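Local coordinates for homoserine dehydrogenase (Thermoplasma acidophilum, PDB 3ING), which probably catalyses the NADPH-dependent reduction of aspartate semialdehyde to homoserine, a step on the way to threonine and methionine, at residues A[141-146]-A[311-316]; A[86-91]-A[115-120]; A[157-162]-A[292-297]; A[285-290]-A[297-302]; A[172-177]-A[193-198]. One frame throughout, in Å; residues are numbered along the deposited sequence. Where two conformers were deposited one is given.

How the contacts relate
The five contacts run from the cofactor cleft to the dimer interface. Contact 2 belongs to the Rossmann domain and borders the NADPH. Contact 1, its centre about 10 Å away, sets the sodium-binding loop against helix 306-321; the two touch where Thr144 CG2 lies 3.3 Å from Thr115 O. Contacts 3 and 4 share Val297 and strand 296-301, their centres about 14 Å apart, and both reach the second subunit. Leu285 of contact 4 touches contacts 1 and 5: its CD1 packs 3.7 Å from Ala146 CA of contact 1 and 3.2 Å from Ser173 OG of contact 5. Contact 5 returns to the cofactor side, the side chain of Thr174 about 7 Å from the NADPH.

Contact 1: residues A[141-146]-A[311-316]; sequences YEATVA and GAVVND. With NA (sodium ion), chain B.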
# COMPACT_ATOMS: atom_id res chain seq x y z
N TYR A 141 6.70 12.41 3.14
CA TYR A 141 8.01 11.86 3.48
C TYR A 141 8.15 10.35 3.27
O TYR A 141 8.86 9.65 3.98
CB TYR A 141 8.35 12.31 4.91
CG TYR A 141 7.22 12.17 5.93
CD1 TYR A 141 7.00 10.97 6.59
CD2 TYR A 141 6.39 13.24 6.24
CE1 TYR A 141 5.97 10.83 7.53
CE2 TYR A 141 5.37 13.11 7.19
CZ TYR A 141 5.16 11.90 7.82
OH TYR A 141 4.15 11.75 8.76
N GLU A 142 7.50 9.86 2.21
CA GLU A 142 7.60 8.45 1.89
C GLU A 142 9.02 7.91 1.87
O GLU A 142 9.30 6.87 2.44
CB GLU A 142 6.99 8.18 0.52
CG GLU A 142 6.86 6.67 0.24
CD GLU A 142 5.90 6.02 1.22
OE1 GLU A 142 4.74 6.44 1.25
OE2 GLU A 142 6.33 5.12 1.97
N ALA A 143 9.90 8.59 1.17
CA ALA A 143 11.28 8.14 1.00
C ALA A 143 12.13 8.16 2.26
O ALA A 143 13.21 7.58 2.26
CB ALA A 143 11.96 8.99 -0.11
N THR A 144 11.67 8.81 3.34
CA THR A 144 12.46 8.92 4.56
C THR A 144 12.52 7.61 5.37
O THR A 144 13.41 7.49 6.16
CB THR A 144 11.93 10.01 5.50
OG1 THR A 144 10.61 9.63 5.98
CG2 THR A 144 11.92 11.38 4.77
N VAL A 145 11.62 6.65 5.15
CA VAL A 145 11.73 5.34 5.85
C VAL A 145 11.57 4.22 4.82
O VAL A 145 10.54 4.14 4.14
CB VAL A 145 10.68 5.15 6.94
CG1 VAL A 145 10.87 3.74 7.68
CG2 VAL A 145 10.70 6.31 7.93
N ALA A 146 12.59 3.39 4.68
CA ALA A 146 12.56 2.29 3.71
C ALA A 146 12.36 2.84 2.31
O ALA A 146 11.34 2.63 1.66
CB ALA A 146 11.45 1.22 4.03
N GLY A 311 11.33 6.99 -6.96
CA GLY A 311 9.97 6.69 -7.35
C GLY A 311 9.01 6.99 -6.21
O GLY A 311 7.92 7.47 -6.45
N ALA A 312 9.46 6.78 -4.98
CA ALA A 312 8.67 7.11 -3.78
C ALA A 312 8.49 8.61 -3.65
O ALA A 312 7.39 9.12 -3.39
CB ALA A 312 9.38 6.52 -2.49
N VAL A 313 9.57 9.36 -3.89
CA VAL A 313 9.49 10.82 -3.94
C VAL A 313 8.48 11.29 -4.99
O VAL A 313 7.65 12.18 -4.72
CB VAL A 313 10.89 11.49 -4.19
CG1 VAL A 313 10.77 12.99 -4.36
CG2 VAL A 313 11.91 11.10 -3.08
N VAL A 314 8.50 10.68 -6.19
CA VAL A 314 7.60 11.16 -7.25
C VAL A 314 6.16 10.74 -6.94
O VAL A 314 5.23 11.47 -7.27
CB VAL A 314 8.07 10.77 -8.67
CG1 VAL A 314 7.03 11.18 -9.74
CG2 VAL A 314 9.42 11.43 -8.99
N ASN A 315 5.98 9.61 -6.28
CA ASN A 315 4.63 9.23 -5.81
C ASN A 315 4.09 10.30 -4.87
O ASN A 315 2.95 10.73 -5.00
CB ASN A 315 4.61 7.87 -5.12
CG ASN A 315 3.21 7.40 -4.88
OD1 ASN A 315 2.68 7.44 -3.74
ND2 ASN A 315 2.54 7.03 -5.96
N ASP A 316 4.94 10.78 -3.95
CA ASP A 316 4.54 11.85 -3.04
C ASP A 316 4.16 13.11 -3.81
O ASP A 316 3.17 13.77 -3.46
CB ASP A 316 5.62 12.18 -2.01
CG ASP A 316 5.59 11.27 -0.77
OD1 ASP A 316 4.57 10.58 -0.50
OD2 ASP A 316 6.60 11.32 -0.02
NA NA B . 9.03 4.25 2.09
O HOH W 1 4.06 9.09 1.64
O HOH W 2 9.36 11.18 -0.05
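Glu142 and Asp316 bring the sodium-binding loop after strand 139-140, at its short 3-10 turn 142-144, against helix 306-321. The direct hydrogen bond runs from Glu142 N to Asp316 OD2, 2.8 Å long, and meets that oxygen on its syn lone pair. Two waters extend the link. One donates to OD2 of Asp316 and accepts from Ala143 N; the other lies between the carboxylates, within hydrogen-bonding distance of Glu142 OE1 and Asp316 OD1. The two carboxylates come no closer than 4.5 Å, Glu142 OE1 to Asp316 OD1. Their like charges are probably eased mainly by Arg140, which forms a salt bridge with Asp316 OD1, and the water may contribute.

The apolar part is small and buried. Ala312 CB rests against the methylene CG of Glu142, while Ala143 CB meets Val313 CG2 at 3.6 Å. Val313 also packs on strand 112-115 and helix 14-29 of the nucleotide-binding domain, and Ala143 itself touches the NADPH.

Metal coordination takes the other end of Glu142. Its CG is anti to the backbone N (chi1 -171°), and the chain then bends at chi2, leading the carboxylate away from the helix. OE2 and the backbone O of the same residue both bind the sodium ion, so Glu142 chelates it; Leu151 N and Phe152 N also donate to OE2. Val149 adds a ligand from further along the chain, and the loop supplies two more carbonyls, Ala146 O at 2.9 Å and Val145 O at 2.5 Å from the sodium.

Contact 2: residues A[86-91]-A[115-120]; sequences LVDCTP and TANKSG. With NDP (NADPH dihydro-nicotinamide-adenine-dinucleotide phosphate), chain C.
Asp88 and Thr115 point the same way, side by side, from neighbouring parallel strands of the Rossmann fold, with Asp88 CB 3.5 Å from Thr115 OG1. Just past this pair both strands end, and Ala116 N donates to Asp88 O. The carboxylate of Asp88, its CG anti to the backbone N (chi1 -177°), turns back to its own chain: OD1 takes Thr90 OG1 on its syn lone pair and Thr90 N on the anti side, closing an Asx turn. Asp88 OD2 lies 3.3 Å from Asn117 CB and is hydrogen-bonded to Tyr103 OH. An alanine at Asp88 would probably leave the hydroxyl and backbone N of Thr90 without their shared acceptor and let the cofactor-binding turn shift.

Asn117 lies obliquely across Asp88 and Thr90, its amide plane 39° from the carboxylate. Thr90 OG1 sits close to that plane and accepts from Asn117 ND2 at 3.3 Å; a weak, bent bond also joins ND2 to Thr90 O. The opposite arm of the amide, OD1, receives Ser119 N as a capping bond at the turn leading into helix 119-135. The same Thr90 O also accepts from the ribose hydroxyl O3D of NADPH, at 2.8 Å.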
# COMPACT_ATOMS: atom_id res chain seq x y z
N LEU A 86 8.26 22.02 -2.90
CA LEU A 86 9.71 21.90 -2.76
C LEU A 86 10.03 20.44 -2.45
O LEU A 86 9.35 19.81 -1.63
CB LEU A 86 10.26 22.78 -1.63
CG LEU A 86 11.73 22.47 -1.28
CD1 LEU A 86 12.72 23.30 -2.13
CD2 LEU A 86 11.96 22.67 0.20
N VAL A 87 11.05 19.91 -3.13
CA VAL A 87 11.49 18.55 -2.92
C VAL A 87 12.91 18.59 -2.33
O VAL A 87 13.82 19.20 -2.90
CB VAL A 87 11.48 17.75 -4.22
CG1 VAL A 87 11.91 16.27 -3.95
CG2 VAL A 87 10.12 17.86 -4.91
N ASP A 88 13.07 17.96 -1.17
CA ASP A 88 14.36 17.91 -0.47
C ASP A 88 15.03 16.56 -0.63
O ASP A 88 14.60 15.59 -0.03
CB ASP A 88 14.15 18.17 1.02
CG ASP A 88 15.44 18.21 1.81
OD1 ASP A 88 16.50 18.18 1.17
OD2 ASP A 88 15.40 18.30 3.07
N CYS A 89 16.04 16.52 -1.50
CA CYS A 89 16.88 15.37 -1.64
C CYS A 89 18.32 15.69 -1.21
O CYS A 89 19.31 15.16 -1.77
CB CYS A 89 16.85 14.89 -3.10
SG CYS A 89 15.24 14.17 -3.57
N THR A 90 18.46 16.58 -0.25
CA THR A 90 19.78 16.97 0.28
C THR A 90 20.16 15.98 1.40
O THR A 90 19.31 15.29 1.91
CB THR A 90 19.78 18.39 0.87
OG1 THR A 90 18.91 18.41 2.01
CG2 THR A 90 19.31 19.42 -0.17
N PRO A 91 21.46 15.89 1.75
CA PRO A 91 21.88 14.99 2.81
C PRO A 91 21.46 15.48 4.18
O PRO A 91 21.21 16.68 4.38
CB PRO A 91 23.42 15.03 2.70
CG PRO A 91 23.75 15.75 1.47
CD PRO A 91 22.60 16.60 1.17
N THR A 115 9.91 15.28 1.08
CA THR A 115 11.27 15.06 1.47
C THR A 115 11.67 13.59 1.50
O THR A 115 10.89 12.72 1.89
CB THR A 115 11.58 15.73 2.84
OG1 THR A 115 13.01 15.66 3.13
CG2 THR A 115 10.77 15.07 3.99
N ALA A 116 12.90 13.35 1.09
CA ALA A 116 13.65 12.09 1.29
C ALA A 116 14.63 12.21 2.46
O ALA A 116 15.14 11.21 2.96
CB ALA A 116 14.47 11.74 -0.02
N ASN A 117 14.91 13.44 2.85
CA ASN A 117 15.86 13.73 3.92
C ASN A 117 15.17 13.50 5.27
O ASN A 117 14.08 14.00 5.50
CB ASN A 117 16.38 15.17 3.71
CG ASN A 117 17.25 15.68 4.88
OD1 ASN A 117 17.00 15.36 6.00
ND2 ASN A 117 18.24 16.51 4.58
N LYS A 118 15.81 12.71 6.14
CA LYS A 118 15.25 12.28 7.42
C LYS A 118 15.58 13.18 8.59
O LYS A 118 14.96 13.05 9.66
CB LYS A 118 15.78 10.88 7.74
CG LYS A 118 15.50 9.94 6.59
CD LYS A 118 16.40 8.73 6.55
CE LYS A 118 16.49 8.21 5.11
NZ LYS A 118 17.46 7.08 4.97
N SER A 119 16.57 14.06 8.43
CA SER A 119 17.11 14.78 9.61
C SER A 119 16.20 15.88 10.16
O SER A 119 16.10 16.09 11.36
CB SER A 119 18.45 15.39 9.25
OG SER A 119 19.05 15.99 10.38
N GLY A 120 15.55 16.62 9.27
CA GLY A 120 14.61 17.65 9.71
C GLY A 120 13.51 17.05 10.54
O GLY A 120 13.30 17.45 11.65
PA NDP C . 23.93 12.41 -2.32
O1A NDP C . 24.22 11.46 -3.41
O2A NDP C . 25.07 12.78 -1.44
O5B NDP C . 23.33 13.78 -2.91
C5B NDP C . 23.06 14.94 -2.16
C4B NDP C . 22.74 16.11 -3.08
O4B NDP C . 22.56 17.30 -2.36
C3B NDP C . 23.90 16.42 -4.03
O3B NDP C . 23.44 17.05 -5.22
C2B NDP C . 24.72 17.38 -3.24
O2B NDP C . 25.55 18.21 -4.01
C1B NDP C . 23.62 18.21 -2.64
N9A NDP C . 23.97 18.91 -1.41
C8A NDP C . 24.84 18.59 -0.41
N7A NDP C . 24.74 19.56 0.55
C5A NDP C . 23.83 20.46 0.16
C6A NDP C . 23.40 21.62 0.77
N6A NDP C . 23.65 21.84 2.05
N1A NDP C . 22.45 22.31 0.10
C2A NDP C . 21.96 21.94 -1.14
N3A NDP C . 22.38 20.78 -1.76
C4A NDP C . 23.32 20.07 -1.07
O3 NDP C . 22.73 11.84 -1.41
PN NDP C . 21.60 10.79 -1.86
O1N NDP C . 22.17 9.41 -1.80
O2N NDP C . 21.02 11.31 -3.13
O5D NDP C . 20.51 10.90 -0.66
C5D NDP C . 19.78 12.13 -0.63
C4D NDP C . 18.82 12.09 0.56
O4D NDP C . 17.94 11.01 0.37
C3D NDP C . 19.49 11.85 1.89
O3D NDP C . 18.99 12.70 2.93
C2D NDP C . 19.23 10.38 2.17
O2D NDP C . 19.21 10.09 3.54
C1D NDP C . 17.87 10.19 1.53
N1N NDP C . 17.57 8.81 1.20
C2N NDP C . 18.41 8.11 0.39
C3N NDP C . 18.28 6.74 0.19
C7N NDP C . 19.14 6.08 -0.82
O7N NDP C . 18.55 5.04 -1.52
N7N NDP C . 20.35 6.52 -1.12
C4N NDP C . 16.99 6.02 0.58
C5N NDP C . 16.12 6.89 1.43
C6N NDP C . 16.42 8.23 1.69
P2B NDP C . 26.61 17.65 -5.08
O1X NDP C . 27.34 18.92 -5.40
O2X NDP C . 25.92 16.88 -6.25
O3X NDP C . 27.45 16.70 -4.29

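Contact 3: residues A[157-162]-A[292-297]; sequences YSILPS and DSNGTV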
# COMPACT_ATOMS: atom_id res chain seq x y z
N TYR A 157 -3.53 5.42 3.06
CA TYR A 157 -4.65 5.11 2.16
C TYR A 157 -5.11 3.67 2.06
O TYR A 157 -6.08 3.40 1.35
CB TYR A 157 -4.28 5.59 0.74
CG TYR A 157 -3.92 7.05 0.71
CD1 TYR A 157 -4.89 8.03 0.89
CD2 TYR A 157 -2.60 7.46 0.58
CE1 TYR A 157 -4.56 9.35 0.91
CE2 TYR A 157 -2.27 8.78 0.60
CZ TYR A 157 -3.25 9.72 0.74
OH TYR A 157 -2.94 11.07 0.76
N SER A 158 -4.42 2.74 2.72
CA SER A 158 -4.75 1.31 2.62
C SER A 158 -5.34 0.71 3.90
O SER A 158 -6.02 -0.31 3.82
CB SER A 158 -3.52 0.50 2.24
OG SER A 158 -3.10 0.74 0.90
N ILE A 159 -5.10 1.31 5.06
CA ILE A 159 -5.63 0.79 6.34
C ILE A 159 -6.32 1.87 7.19
O ILE A 159 -6.18 1.93 8.40
CB ILE A 159 -4.52 0.08 7.15
CG1 ILE A 159 -3.37 1.06 7.47
CG2 ILE A 159 -3.98 -1.06 6.38
CD1 ILE A 159 -2.35 0.51 8.45
N LEU A 160 -7.10 2.71 6.52
CA LEU A 160 -7.83 3.80 7.19
C LEU A 160 -8.69 3.39 8.40
O LEU A 160 -8.76 4.11 9.38
CB LEU A 160 -8.68 4.58 6.18
CG LEU A 160 -7.91 5.50 5.23
CD1 LEU A 160 -8.77 5.86 4.05
CD2 LEU A 160 -7.45 6.78 6.03
N PRO A 161 -9.36 2.23 8.36
CA PRO A 161 -10.19 1.89 9.50
C PRO A 161 -9.45 1.49 10.78
O PRO A 161 -10.07 1.41 11.84
CB PRO A 161 -10.96 0.66 9.02
CG PRO A 161 -10.65 0.51 7.61
CD PRO A 161 -9.42 1.22 7.31
N SER A 162 -8.15 1.23 10.69
CA SER A 162 -7.43 0.61 11.80
C SER A 162 -6.66 1.52 12.73
O SER A 162 -6.12 2.56 12.32
CB SER A 162 -6.35 -0.31 11.24
OG SER A 162 -6.88 -1.53 10.74
N ASP A 292 -5.69 -3.34 14.03
CA ASP A 292 -6.82 -3.90 14.70
C ASP A 292 -8.02 -4.17 13.75
O ASP A 292 -8.93 -4.86 14.17
CB ASP A 292 -7.21 -3.07 15.93
CG ASP A 292 -7.83 -1.72 15.57
OD1 ASP A 292 -7.88 -1.39 14.39
OD2 ASP A 292 -8.25 -0.98 16.50
N SER A 293 -8.00 -3.63 12.52
CA SER A 293 -9.11 -3.84 11.56
C SER A 293 -8.73 -4.32 10.15
O SER A 293 -9.61 -4.60 9.31
CB SER A 293 -9.91 -2.55 11.43
OG SER A 293 -10.33 -2.08 12.69
N ASN A 294 -7.45 -4.42 9.87
CA ASN A 294 -6.95 -4.85 8.55
C ASN A 294 -5.92 -5.96 8.65
O ASN A 294 -5.13 -6.17 7.71
CB ASN A 294 -6.37 -3.63 7.80
CG ASN A 294 -7.43 -2.60 7.46
OD1 ASN A 294 -8.11 -2.73 6.42
ND2 ASN A 294 -7.61 -1.58 8.34
N GLY A 295 -5.93 -6.67 9.79
CA GLY A 295 -4.99 -7.76 10.02
C GLY A 295 -3.56 -7.33 10.21
O GLY A 295 -3.28 -6.20 10.64
N THR A 296 -2.64 -8.26 9.89
CA THR A 296 -1.22 -7.98 9.94
C THR A 296 -0.73 -8.05 8.52
O THR A 296 -0.82 -9.10 7.86
CB THR A 296 -0.45 -8.96 10.85
OG1 THR A 296 -0.90 -8.76 12.18
CG2 THR A 296 1.10 -8.74 10.78
N VAL A 297 -0.19 -6.92 8.09
CA VAL A 297 0.20 -6.72 6.71
C VAL A 297 1.70 -6.66 6.58
O VAL A 297 2.38 -6.00 7.38
CB VAL A 297 -0.45 -5.42 6.11
CG1 VAL A 297 0.08 -5.18 4.69
CG2 VAL A 297 -2.00 -5.51 6.13
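Ser162 OG is the polar atom round which the two loops close. Ser293 N donates to Ser162 OG over 3.0 Å with a bent N-H...O angle of 135°, and Thr291 OG1, just before segment 292-297, adds a weak hydrogen bond. Ser162 OG lies anti to its own carbonyl carbon (chi1 -76°), beside the backbone N, and Ser293 CB comes to 3.3 Å of Ser162 OG.

Asn294 packs between Ile159, Pro161 and Ser162. Its side chain crosses the Pro161 ring at about a right angle and runs obliquely past Ile159, whose CG2 touches Asn294 CB at 3.8 Å. The end of Ile159 leaves this loop and packs on Ile289 of strand 286-291. A type I beta turn from Ile159 to Ser162, closed by Ser162 N on Ile159 O, presents Pro161 and Ser162 to the loop connecting strands 286-291 and 296-301. That loop is the bend of a beta hairpin, and segment 157-162 links helix 152-157 to strand 164-170 of the same antiparallel sheet.

Asp292 comes in beside Ser162 with Asp292 OD1 3.3 Å from Ser162 CA. The same OD1 accepts from Lys163 N and, at 3.1 Å, from its neighbour Ser293 OG, which meets it from above the carboxylate plane. The second subunit reaches this corner as well: Tyr307 OH of that chain is hydrogen-bonded to Asp292 O, and Asn315 of that chain packs on Pro161, whose CB lies 4.1 Å from Ser293 CB.

Contact 4: residues A[285-290]-A[297-302]; sequences LGYQIE and VNVSDI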
# COMPACT_ATOMS: atom_id res chain seq x y z
N LEU A 285 14.27 -4.23 1.43
CA LEU A 285 13.80 -3.76 2.74
C LEU A 285 12.35 -4.19 2.92
O LEU A 285 11.70 -4.64 1.96
CB LEU A 285 13.92 -2.23 2.83
CG LEU A 285 15.31 -1.59 2.71
CD1 LEU A 285 15.23 -0.02 2.76
CD2 LEU A 285 16.14 -2.07 3.83
N GLY A 286 11.82 -4.07 4.12
CA GLY A 286 10.43 -4.45 4.34
C GLY A 286 10.04 -4.36 5.79
O GLY A 286 10.88 -4.13 6.65
N TYR A 287 8.75 -4.54 6.04
CA TYR A 287 8.19 -4.42 7.34
C TYR A 287 6.85 -5.17 7.52
O TYR A 287 6.25 -5.72 6.57
CB TYR A 287 7.96 -2.93 7.67
CG TYR A 287 6.92 -2.29 6.75
CD1 TYR A 287 5.58 -2.38 7.04
CD2 TYR A 287 7.28 -1.63 5.60
CE1 TYR A 287 4.60 -1.81 6.19
CE2 TYR A 287 6.32 -1.08 4.75
CZ TYR A 287 4.98 -1.17 5.06
OH TYR A 287 4.01 -0.59 4.22
N GLN A 288 6.36 -5.14 8.75
CA GLN A 288 5.12 -5.77 9.10
C GLN A 288 4.35 -4.78 9.97
O GLN A 288 4.93 -4.24 10.92
CB GLN A 288 5.40 -7.07 9.86
CG GLN A 288 4.20 -7.82 10.32
CD GLN A 288 4.52 -9.15 10.98
OE1 GLN A 288 4.84 -9.20 12.18
NE2 GLN A 288 4.38 -10.23 10.24
N ILE A 289 3.07 -4.52 9.66
CA ILE A 289 2.27 -3.72 10.55
C ILE A 289 1.12 -4.56 11.07
O ILE A 289 0.32 -5.10 10.31
CB ILE A 289 1.69 -2.43 9.93
CG1 ILE A 289 1.25 -2.67 8.49
CG2 ILE A 289 2.67 -1.27 10.08
CD1 ILE A 289 0.40 -1.57 7.98
N GLU A 290 1.01 -4.62 12.40
CA GLU A 290 -0.13 -5.22 13.09
C GLU A 290 -1.20 -4.17 13.30
O GLU A 290 -0.91 -3.14 13.88
CB GLU A 290 0.27 -5.78 14.46
CG GLU A 290 1.40 -6.74 14.44
CD GLU A 290 1.76 -7.27 15.84
OE1 GLU A 290 1.11 -6.87 16.84
OE2 GLU A 290 2.70 -8.09 15.92
N VAL A 297 -0.19 -6.92 8.09
CA VAL A 297 0.20 -6.72 6.71
C VAL A 297 1.70 -6.66 6.58
O VAL A 297 2.38 -6.00 7.38
CB VAL A 297 -0.45 -5.42 6.11
CG1 VAL A 297 0.08 -5.18 4.69
CG2 VAL A 297 -2.00 -5.51 6.13
N ASN A 298 2.22 -7.38 5.59
CA ASN A 298 3.64 -7.44 5.30
C ASN A 298 3.93 -6.78 3.96
O ASN A 298 3.25 -7.03 3.00
CB ASN A 298 4.15 -8.88 5.27
CG ASN A 298 3.58 -9.73 6.39
OD1 ASN A 298 3.69 -9.37 7.57
ND2 ASN A 298 2.97 -10.87 6.04
N VAL A 299 5.01 -6.00 3.89
CA VAL A 299 5.34 -5.24 2.67
C VAL A 299 6.85 -5.25 2.55
O VAL A 299 7.55 -5.06 3.55
CB VAL A 299 4.83 -3.80 2.70
CG1 VAL A 299 5.11 -3.08 1.34
CG2 VAL A 299 3.33 -3.72 3.07
N SER A 300 7.33 -5.56 1.37
CA SER A 300 8.77 -5.55 1.12
C SER A 300 9.06 -5.26 -0.35
O SER A 300 8.14 -5.10 -1.15
CB SER A 300 9.38 -6.89 1.54
OG SER A 300 8.93 -7.96 0.76
N ASP A 301 10.33 -5.17 -0.70
CA ASP A 301 10.70 -5.12 -2.11
C ASP A 301 11.89 -6.01 -2.38
O ASP A 301 12.49 -6.56 -1.46
CB ASP A 301 10.92 -3.68 -2.62
CG ASP A 301 12.05 -2.95 -1.93
OD1 ASP A 301 12.77 -3.54 -1.11
OD2 ASP A 301 12.16 -1.73 -2.19
N ILE A 302 12.27 -6.07 -3.64
CA ILE A 302 13.35 -6.94 -4.07
C ILE A 302 14.67 -6.19 -4.09
O ILE A 302 15.70 -6.71 -3.71
CB ILE A 302 12.99 -7.51 -5.45
CG1 ILE A 302 11.74 -8.41 -5.34
CG2 ILE A 302 14.13 -8.30 -6.06
CD1 ILE A 302 11.90 -9.59 -4.45
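Tyr287 and Val299, a hydrogen-bonded antiparallel pair, form the dense side of this two-stranded pairing. The tyrosine CG sits between its own backbone N and carbonyl carbon (chi1 65°), and the ring lies beside Val299, whose CB stands over one face, 4.0 Å from the Tyr287 centroid. Val299 CG2 comes to 3.4 Å of Tyr287 OH, which is hydrogen-bonded to Pro150 O, and Phe167 also meets the ring. An alanine at Tyr287 would probably open a gap beside Val299 and leave Pro150 O without this donor. Ile289 and Val297 form the next hydrogen-bonded pair. Packing is tight too at the non-hydrogen-bonded pair Gly286 and Ser300, where Gly286 CA lies 3.8 Å from Ser300 CA; a side chain on the glycine would run into Ser300 CB.

The looser, more polar side is at Gln288, partly exposed and in a non-hydrogen-bonded pair with Asn298. In one of two modelled conformers, Gln288 NE2 donates to Asn298 OD1 at 2.9 Å. Leu285 N closes the end of the ladder on Asp301 OD1, at 3.0 Å. Strands 286-290 and 297-301 run antiparallel at 171°, a beta hairpin whose outer strand pairs with the second subunit, continuing the sheet across the dimer.

Contact 5: residues A[172-177]-A[193-198]; sequences SSTINY and DDAIKK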
# COMPACT_ATOMS: atom_id res chain seq x y z
N SER A 172 16.59 0.25 7.42
CA SER A 172 17.86 0.98 7.23
C SER A 172 18.74 -0.00 6.46
O SER A 172 19.14 -1.03 6.98
CB SER A 172 18.48 1.40 8.58
OG SER A 172 19.67 2.19 8.47
N SER A 173 19.02 0.34 5.20
CA SER A 173 19.72 -0.56 4.28
C SER A 173 21.15 -0.88 4.66
O SER A 173 21.47 -2.02 5.06
CB SER A 173 19.71 0.02 2.88
OG SER A 173 18.42 0.08 2.34
N THR A 174 22.00 0.15 4.57
CA THR A 174 23.46 -0.06 4.68
C THR A 174 23.88 -0.85 5.93
O THR A 174 24.67 -1.80 5.83
CB THR A 174 24.24 1.26 4.52
OG1 THR A 174 23.99 1.77 3.22
CG2 THR A 174 25.80 1.05 4.71
N ILE A 175 23.33 -0.51 7.10
CA ILE A 175 23.70 -1.24 8.33
C ILE A 175 23.32 -2.71 8.21
O ILE A 175 24.06 -3.59 8.62
CB ILE A 175 23.10 -0.58 9.62
CG1 ILE A 175 23.71 -1.19 10.89
CG2 ILE A 175 21.57 -0.59 9.59
CD1 ILE A 175 23.59 -0.33 12.16
N ASN A 176 22.19 -2.99 7.57
CA ASN A 176 21.76 -4.36 7.44
C ASN A 176 22.61 -5.14 6.42
O ASN A 176 22.97 -6.29 6.64
CB ASN A 176 20.27 -4.40 7.12
CG ASN A 176 19.44 -4.50 8.38
OD1 ASN A 176 19.44 -5.55 9.03
ND2 ASN A 176 18.76 -3.40 8.75
N TYR A 177 22.94 -4.48 5.33
CA TYR A 177 23.78 -5.03 4.29
C TYR A 177 25.12 -5.34 4.88
O TYR A 177 25.73 -6.42 4.62
CB TYR A 177 23.90 -3.96 3.18
CG TYR A 177 24.52 -4.39 1.89
CD1 TYR A 177 23.87 -5.26 1.04
CD2 TYR A 177 25.74 -3.87 1.47
CE1 TYR A 177 24.42 -5.64 -0.17
CE2 TYR A 177 26.30 -4.25 0.27
CZ TYR A 177 25.63 -5.13 -0.55
OH TYR A 177 26.11 -5.51 -1.79
N ASP A 193 32.11 -0.51 0.09
CA ASP A 193 32.37 -0.24 -1.34
C ASP A 193 31.13 -0.67 -2.15
O ASP A 193 30.63 0.09 -2.97
CB ASP A 193 33.62 -0.99 -1.77
CG ASP A 193 33.97 -0.83 -3.27
OD1 ASP A 193 33.81 0.24 -3.84
OD2 ASP A 193 34.48 -1.80 -3.86
N ASP A 194 30.62 -1.87 -1.88
CA ASP A 194 29.42 -2.31 -2.55
C ASP A 194 28.21 -1.44 -2.25
O ASP A 194 27.42 -1.19 -3.15
CB ASP A 194 29.06 -3.74 -2.19
CG ASP A 194 29.97 -4.76 -2.85
OD1 ASP A 194 30.56 -4.43 -3.89
OD2 ASP A 194 30.08 -5.86 -2.30
N ALA A 195 28.02 -1.03 -1.00
CA ALA A 195 26.89 -0.15 -0.66
C ALA A 195 26.93 1.20 -1.42
O ALA A 195 25.90 1.71 -1.87
CB ALA A 195 26.81 0.10 0.86
N ILE A 196 28.13 1.77 -1.56
CA ILE A 196 28.34 2.99 -2.30
C ILE A 196 28.04 2.75 -3.78
O ILE A 196 27.38 3.56 -4.40
CB ILE A 196 29.78 3.56 -2.08
CG1 ILE A 196 29.94 4.01 -0.62
CG2 ILE A 196 30.07 4.69 -3.03
CD1 ILE A 196 31.32 4.46 -0.25
N LYS A 197 28.52 1.64 -4.32
CA LYS A 197 28.22 1.26 -5.70
C LYS A 197 26.73 1.12 -5.94
O LYS A 197 26.23 1.60 -6.94
CB LYS A 197 28.95 -0.03 -6.08
CG LYS A 197 30.41 0.19 -6.37
CD LYS A 197 31.18 -1.14 -6.52
CE LYS A 197 32.62 -0.87 -6.97
NZ LYS A 197 33.47 -2.11 -7.05
N LYS A 198 26.00 0.48 -5.02
CA LYS A 198 24.56 0.41 -5.11
C LYS A 198 23.87 1.76 -4.96
O LYS A 198 22.77 1.98 -5.48
CB LYS A 198 24.00 -0.53 -4.04
CG LYS A 198 24.32 -1.99 -4.22
CD LYS A 198 23.22 -2.92 -3.61
CE LYS A 198 22.83 -2.59 -2.17
NZ LYS A 198 21.96 -3.68 -1.51
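A helix pair beside the cofactor cleft makes this contact: the first turn of helix 173-183 faces the last turns of helix 188-198, which leads directly to Gly199 of the NADPH site. The short axes run at 143° to one another and come no closer than 10.4 Å, so side chains rather than backbones bridge them.

Tyr177 does most of the reaching. Its chi1 of -170° sets CG anti to the backbone N; the ring meets Asp194 at its edge and Lys198 over one face. Asp194 CB lies in the ring plane, 3.5 Å from Tyr177 OH; the two side chains cross at about a right angle. The Lys198 chain is bent at chi3. Its CE sits above the ring, offset toward the rim and 4.2 Å from the Tyr177 centroid, a CH-pi contact, while NZ makes an off-centre cation-pi contact, 4.0 Å from the centroid and 35° off the normal. The nearest ring atom to Lys198 NZ is Tyr177 CE1, at 3.4 Å.

Nearer the start of helix 173-183, Ala195 CB packs against Thr174, 4.0 Å from OG1 and 4.1 Å from CG2, and also touches the ring at Tyr177 CD2. Here the helices come closest, Thr174 CA to Ala195 CA.

No hydrogen bond crosses between the segments. Asp194 OD2 pairs with Arg186; the salt bridge of Lys198 NZ to Asp283 probably helps hold the lysine over the ring. The pairing therefore rests on apolar packing, CH-pi and cation-pi contact, with the ammonium group likely shared between Asp283 and the Tyr177 pi face.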